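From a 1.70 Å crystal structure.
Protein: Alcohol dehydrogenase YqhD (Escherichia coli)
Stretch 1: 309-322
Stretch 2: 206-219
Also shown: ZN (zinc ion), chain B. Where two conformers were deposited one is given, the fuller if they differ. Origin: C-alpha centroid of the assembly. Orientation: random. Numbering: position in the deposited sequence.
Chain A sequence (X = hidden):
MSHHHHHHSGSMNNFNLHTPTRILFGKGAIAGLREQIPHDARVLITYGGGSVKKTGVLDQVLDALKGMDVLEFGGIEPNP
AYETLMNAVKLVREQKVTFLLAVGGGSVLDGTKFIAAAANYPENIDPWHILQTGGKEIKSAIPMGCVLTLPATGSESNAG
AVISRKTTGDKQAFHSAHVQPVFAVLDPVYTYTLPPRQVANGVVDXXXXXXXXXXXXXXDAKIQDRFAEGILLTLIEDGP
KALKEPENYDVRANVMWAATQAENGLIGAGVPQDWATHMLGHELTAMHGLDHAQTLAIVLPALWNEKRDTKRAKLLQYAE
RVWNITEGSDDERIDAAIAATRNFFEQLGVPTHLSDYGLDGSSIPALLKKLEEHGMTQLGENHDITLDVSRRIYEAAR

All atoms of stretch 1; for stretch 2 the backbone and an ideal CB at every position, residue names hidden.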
# COMPACT_ATOMS: atom_id res chain seq x y z
N ASP A 309 25.74 -6.15 -5.07
CA ASP A 309 26.26 -6.86 -6.24
C ASP A 309 25.19 -7.05 -7.31
O ASP A 309 25.34 -6.58 -8.44
CB ASP A 309 26.83 -8.23 -5.83
CG ASP A 309 28.09 -8.11 -5.01
OD1 ASP A 309 28.92 -7.23 -5.32
OD2 ASP A 309 28.24 -8.89 -4.04
N THR A 310 24.11 -7.75 -6.97
CA THR A 310 23.09 -8.04 -7.96
C THR A 310 22.32 -6.78 -8.35
O THR A 310 21.80 -6.69 -9.46
CB THR A 310 22.08 -9.09 -7.47
OG1 THR A 310 21.43 -8.61 -6.28
CG2 THR A 310 22.77 -10.41 -7.15
N LYS A 311 22.24 -5.81 -7.44
CA LYS A 311 21.50 -4.58 -7.72
C LYS A 311 22.39 -3.46 -8.24
O LYS A 311 21.96 -2.32 -8.34
CB LYS A 311 20.77 -4.09 -6.46
CG LYS A 311 19.65 -5.00 -5.99
CD LYS A 311 18.99 -4.40 -4.73
CE LYS A 311 17.87 -5.28 -4.22
NZ LYS A 311 16.74 -5.39 -5.19
N ARG A 312 23.63 -3.79 -8.56
CA ARG A 312 24.63 -2.77 -8.82
C ARG A 312 24.22 -1.78 -9.92
O ARG A 312 24.25 -0.57 -9.69
CB ARG A 312 25.97 -3.43 -9.18
CG ARG A 312 26.97 -2.52 -9.80
CD ARG A 312 28.05 -3.35 -10.47
NE ARG A 312 29.36 -2.72 -10.40
CZ ARG A 312 29.86 -1.92 -11.33
NH1 ARG A 312 29.15 -1.62 -12.42
NH2 ARG A 312 31.07 -1.40 -11.17
N ALA A 313 23.81 -2.27 -11.09
CA ALA A 313 23.46 -1.39 -12.19
C ALA A 313 22.31 -0.44 -11.86
O ALA A 313 22.39 0.75 -12.14
CB ALA A 313 23.12 -2.21 -13.44
N LYS A 314 21.25 -0.97 -11.25
CA LYS A 314 20.10 -0.11 -10.94
C LYS A 314 20.39 0.79 -9.74
O LYS A 314 19.82 1.87 -9.65
CB LYS A 314 18.84 -0.95 -10.71
CG LYS A 314 18.35 -1.72 -11.97
CD LYS A 314 18.14 -0.82 -13.20
CE LYS A 314 16.97 0.18 -13.06
NZ LYS A 314 15.63 -0.46 -13.17
N LEU A 315 21.25 0.37 -8.82
CA LEU A 315 21.67 1.29 -7.75
C LEU A 315 22.42 2.49 -8.33
O LEU A 315 22.23 3.62 -7.89
CB LEU A 315 22.53 0.56 -6.71
CG LEU A 315 21.72 -0.25 -5.71
CD1 LEU A 315 22.62 -1.28 -5.01
CD2 LEU A 315 21.07 0.70 -4.68
N LEU A 316 23.27 2.25 -9.33
CA LEU A 316 23.99 3.35 -9.95
C LEU A 316 23.07 4.24 -10.79
O LEU A 316 23.23 5.46 -10.84
CB LEU A 316 25.12 2.80 -10.84
CG LEU A 316 26.26 2.14 -10.07
CD1 LEU A 316 27.16 1.36 -11.03
CD2 LEU A 316 27.06 3.18 -9.32
N GLN A 317 22.09 3.62 -11.44
CA GLN A 317 21.12 4.39 -12.22
C GLN A 317 20.27 5.25 -11.28
O GLN A 317 20.02 6.42 -11.55
CB GLN A 317 20.22 3.47 -13.06
CG GLN A 317 19.25 4.24 -13.97
CD GLN A 317 18.56 3.36 -15.00
OE1 GLN A 317 19.07 2.30 -15.37
NE2 GLN A 317 17.39 3.79 -15.47
N TYR A 318 19.85 4.65 -10.18
CA TYR A 318 19.09 5.35 -9.14
C TYR A 318 19.89 6.53 -8.60
O TYR A 318 19.37 7.63 -8.47
CB TYR A 318 18.73 4.35 -8.04
CG TYR A 318 18.22 4.89 -6.72
CD1 TYR A 318 16.92 5.36 -6.59
CD2 TYR A 318 19.03 4.86 -5.59
CE1 TYR A 318 16.44 5.82 -5.36
CE2 TYR A 318 18.56 5.32 -4.35
CZ TYR A 318 17.26 5.81 -4.25
OH TYR A 318 16.78 6.27 -3.04
N ALA A 319 21.18 6.30 -8.34
CA ALA A 319 22.03 7.34 -7.78
C ALA A 319 22.13 8.54 -8.71
O ALA A 319 22.04 9.68 -8.28
CB ALA A 319 23.41 6.79 -7.48
N GLU A 320 22.30 8.26 -10.00
CA GLU A 320 22.41 9.32 -10.99
C GLU A 320 21.07 10.00 -11.29
O GLU A 320 20.96 11.23 -11.23
CB GLU A 320 23.00 8.74 -12.29
CG GLU A 320 23.23 9.75 -13.38
CD GLU A 320 24.00 9.15 -14.55
OE1 GLU A 320 25.04 8.51 -14.31
OE2 GLU A 320 23.55 9.31 -15.70
N ARG A 321 20.04 9.21 -11.57
CA ARG A 321 18.75 9.73 -12.04
C ARG A 321 17.92 10.37 -10.93
O ARG A 321 17.21 11.34 -11.17
CB ARG A 321 17.92 8.63 -12.69
CG ARG A 321 18.50 8.05 -14.00
CD ARG A 321 18.10 8.86 -15.20
NE ARG A 321 18.70 8.33 -16.43
CZ ARG A 321 18.11 7.43 -17.22
NH1 ARG A 321 16.91 6.96 -16.92
NH2 ARG A 321 18.73 7.01 -18.33
N VAL A 322 18.00 9.82 -9.73
CA VAL A 322 17.16 10.33 -8.64
C VAL A 322 17.93 11.28 -7.72
O VAL A 322 17.38 12.28 -7.27
CB VAL A 322 16.55 9.15 -7.85
CG1 VAL A 322 15.80 9.63 -6.60
CG2 VAL A 322 15.62 8.33 -8.74
N UNK A 206 5.22 4.65 -0.06
CA UNK A 206 5.18 4.89 -1.52
C UNK A 206 6.57 4.80 -2.15
O UNK A 206 6.76 4.20 -3.22
CB UNK A 206 4.57 6.26 -1.81
N UNK A 207 7.56 5.39 -1.48
CA UNK A 207 8.93 5.41 -1.97
C UNK A 207 9.44 3.98 -2.10
O UNK A 207 10.02 3.59 -3.13
CB UNK A 207 9.83 6.23 -1.04
N UNK A 208 9.19 3.18 -1.07
CA UNK A 208 9.70 1.81 -1.06
C UNK A 208 8.93 0.93 -2.04
O UNK A 208 9.55 0.13 -2.74
CB UNK A 208 9.62 1.22 0.35
N UNK A 209 7.61 1.09 -2.15
CA UNK A 209 6.87 0.33 -3.17
C UNK A 209 7.47 0.58 -4.55
O UNK A 209 7.57 -0.34 -5.37
CB UNK A 209 5.39 0.71 -3.16
N UNK A 210 7.89 1.82 -4.80
CA UNK A 210 8.50 2.17 -6.08
C UNK A 210 9.84 1.46 -6.26
O UNK A 210 10.07 0.83 -7.29
CB UNK A 210 8.69 3.68 -6.18
N UNK A 211 10.73 1.54 -5.27
CA UNK A 211 12.06 0.93 -5.48
C UNK A 211 12.03 -0.60 -5.43
O UNK A 211 12.96 -1.25 -5.90
CB UNK A 211 13.04 1.45 -4.43
N UNK A 212 10.96 -1.18 -4.87
CA UNK A 212 10.79 -2.64 -4.90
C UNK A 212 10.64 -3.13 -6.33
O UNK A 212 10.85 -4.30 -6.62
CB UNK A 212 9.58 -3.06 -4.07
N UNK A 213 10.25 -2.20 -7.21
CA UNK A 213 9.97 -2.51 -8.61
C UNK A 213 10.94 -1.83 -9.57
O UNK A 213 10.75 -1.88 -10.80
CB UNK A 213 8.54 -2.10 -8.96
N UNK A 214 11.98 -1.21 -9.04
CA UNK A 214 12.88 -0.41 -9.87
C UNK A 214 14.35 -0.65 -9.52
O UNK A 214 15.18 -0.78 -10.41
CB UNK A 214 12.55 1.08 -9.72
N UNK A 215 14.69 -0.71 -8.24
CA UNK A 215 16.09 -0.94 -7.89
C UNK A 215 16.30 -2.45 -7.83
O UNK A 215 16.31 -3.07 -6.77
CB UNK A 215 16.46 -0.27 -6.56
N UNK A 216 16.43 -3.02 -9.02
CA UNK A 216 16.44 -4.46 -9.18
C UNK A 216 17.52 -4.88 -10.17
O UNK A 216 18.69 -4.97 -9.82
CB UNK A 216 15.07 -4.96 -9.64
N UNK A 217 17.11 -5.13 -11.42
CA UNK A 217 18.03 -5.53 -12.48
C UNK A 217 17.68 -4.78 -13.75
O UNK A 217 16.50 -4.62 -14.05
CB UNK A 217 17.98 -7.04 -12.71
N UNK A 218 18.69 -4.36 -14.53
CA UNK A 218 18.39 -3.64 -15.77
C UNK A 218 17.82 -4.55 -16.84
O UNK A 218 18.40 -5.60 -17.15
CB UNK A 218 19.65 -2.95 -16.30
N UNK A 219 16.67 -4.18 -17.39
CA UNK A 219 16.06 -4.95 -18.48
C UNK A 219 15.69 -4.03 -19.64
O UNK A 219 14.91 -4.40 -20.51
CB UNK A 219 14.82 -5.70 -17.98
ZN ZN B . 3.93 -1.30 1.72

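Position 206 is helical (phi/psi -59/-43), and its ideal CB has nothing of stretch 1 within 5.5 Å, so many helix-compatible residues would suit; it is Ala206.

At 207 the CA-to-CB bond runs sideways and the ideal CB meets nothing, but the hydroxyl end of Tyr318 lies farther out on that side. Only a long side chain, aromatic or extended aliphatic, could span the gap. Phe207 does so with chi1 t: its CZ comes 3.2 Å from Tyr318 OH, which sits at the edge of the Phe207 ring, near its plane.

Positions 208, 209 and 210 are helical and out of reach of stretch 1, which therefore sets no preference. At 209, however, the zinc ion lies near enough for a ligating side chain long enough to cover the 5.5 Å from its ideal CB to ZN, such as His or Glu. The residues are Val208, His209, whose NE2 binds ZN at 2.1 Å, and Thr210, whose OG1 donates to Ala206 O at 2.9 Å.

Position 211 points toward stretch 1 without touching it at CB. The Tyr318 ring ahead favours a medium aliphatic group such as Val, Ile or Leu. Val211 places CG1 4.3 Å from Tyr318 CE1.

Position 212 points away and 213 is out of reach, so stretch 1 leaves both choices open. Glu212 makes no contact with stretch 1; Gln213 returns to its own backbone, NE2 donating to His209 O at 2.9 Å.

At 214 phi/psi is -137/-43 and CB points sideways, with Lys314 NZ 4.9 Å from the ideal CB. The backbone O of 214 already accepts a hydrogen bond from Lys314 NZ (2.8 Å), so the side chain need not be acidic. A long group could reach across to the helix at Gln317 and Tyr318; an aromatic or a Met would fit. Tyr214, chi1 t, packs CE2 3.9 Å from Tyr318 CB and brings OH 3.6 Å from Gln317 CG.

The ideal CB of 215 has three neighbours, Lys314 CB at 4.8 Å, Leu315 CD2 at 5.1 Å and Lys311 CD at 5.2 Å, an aliphatic setting suited to Val, Ile or Leu. Val215 sends CG1 to 3.7 Å from Leu315 CD2 and CG2 to 4.2 Å from Tyr318 CD1, while its O accepts a hydrogen bond from Lys311 NZ at 2.8 Å.

Position 216 points away, although Lys311 NZ is 4.8 Å from its ideal CB; small polar or aliphatic residues would do. In Thr216 the backbone does more: water 1 donates to its O (2.8 Å) and accepts from Lys314 N (3.0 Å), bridging the stretches.

At 217 CB also points away, its nearest neighbour being Thr310 O at 5.0 Å, so a long polar chain is plausible. Lys217 passes CG 4.1 Å from Thr310 O.

The phi of -73° at 218 permits proline, and the ideal CB lies 4.1 Å from Lys314 CD and 4.6 Å from Ala313 CB, favouring a compact apolar group. Pro218 packs CG 3.7 Å from Ala313 CB.

Position 219 meets nothing within 5.5 Å and is unconstrained by stretch 1; it is Val219.

Stretch 2, residues 206-219: AFVHTVEQYVTKPV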
# COMPACT_ATOMS: atom_id res chain seq x y z
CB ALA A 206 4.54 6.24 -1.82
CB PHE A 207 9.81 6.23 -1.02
CG PHE A 207 11.20 6.53 -1.54
CD1 PHE A 207 11.50 7.77 -2.08
CD2 PHE A 207 12.22 5.58 -1.46
CE1 PHE A 207 12.78 8.07 -2.54
CE2 PHE A 207 13.50 5.87 -1.93
CZ PHE A 207 13.78 7.11 -2.46
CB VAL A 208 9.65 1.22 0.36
CG1 VAL A 208 10.07 -0.25 0.32
CG2 VAL A 208 10.57 2.03 1.27
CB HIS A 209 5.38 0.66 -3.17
CG HIS A 209 4.60 -0.10 -2.14
ND1 HIS A 209 3.65 -1.04 -2.46
CD2 HIS A 209 4.65 -0.07 -0.78
CE1 HIS A 209 3.14 -1.55 -1.35
NE2 HIS A 209 3.73 -0.97 -0.32
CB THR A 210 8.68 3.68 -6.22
OG1 THR A 210 7.41 4.32 -6.03
CG2 THR A 210 9.24 4.04 -7.63
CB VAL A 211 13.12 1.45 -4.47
CG1 VAL A 211 13.30 2.96 -4.60
CG2 VAL A 211 12.74 1.05 -3.04
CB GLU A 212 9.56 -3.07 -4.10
CG GLU A 212 9.66 -2.86 -2.59
CD GLU A 212 10.36 -3.99 -1.84
OE1 GLU A 212 11.32 -4.61 -2.38
OE2 GLU A 212 9.94 -4.28 -0.70
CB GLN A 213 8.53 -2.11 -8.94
CG GLN A 213 7.48 -2.76 -8.04
CD GLN A 213 6.09 -2.20 -8.27
OE1 GLN A 213 5.37 -2.63 -9.16
NE2 GLN A 213 5.69 -1.24 -7.43
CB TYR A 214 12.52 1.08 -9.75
CG TYR A 214 13.59 2.03 -10.25
CD1 TYR A 214 13.87 2.14 -11.62
CD2 TYR A 214 14.33 2.81 -9.36
CE1 TYR A 214 14.85 3.01 -12.07
CE2 TYR A 214 15.31 3.68 -9.81
CZ TYR A 214 15.57 3.76 -11.17
OH TYR A 214 16.55 4.61 -11.62
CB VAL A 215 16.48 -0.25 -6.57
CG1 VAL A 215 17.97 -0.43 -6.32
CG2 VAL A 215 16.13 1.23 -6.66
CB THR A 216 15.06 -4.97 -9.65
OG1 THR A 216 14.67 -4.26 -10.83
CG2 THR A 216 14.00 -4.75 -8.57
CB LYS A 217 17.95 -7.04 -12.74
CG LYS A 217 18.62 -7.91 -11.71
CD LYS A 217 18.37 -9.39 -11.98
CE LYS A 217 16.89 -9.69 -12.13
NZ LYS A 217 16.63 -11.14 -12.33
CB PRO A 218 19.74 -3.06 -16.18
CG PRO A 218 20.74 -4.03 -15.62
CD PRO A 218 20.15 -4.53 -14.33
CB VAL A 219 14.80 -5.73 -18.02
CG1 VAL A 219 15.17 -6.78 -16.98
CG2 VAL A 219 13.73 -4.78 -17.47
O HOH W 1 20.96 -3.93 -11.09
O HOH W 2 19.26 -7.74 -8.62
O HOH W 3 14.58 -2.91 -14.32
O HOH W 4 2.66 -2.96 1.57
O HOH W 5 1.94 -0.52 1.89
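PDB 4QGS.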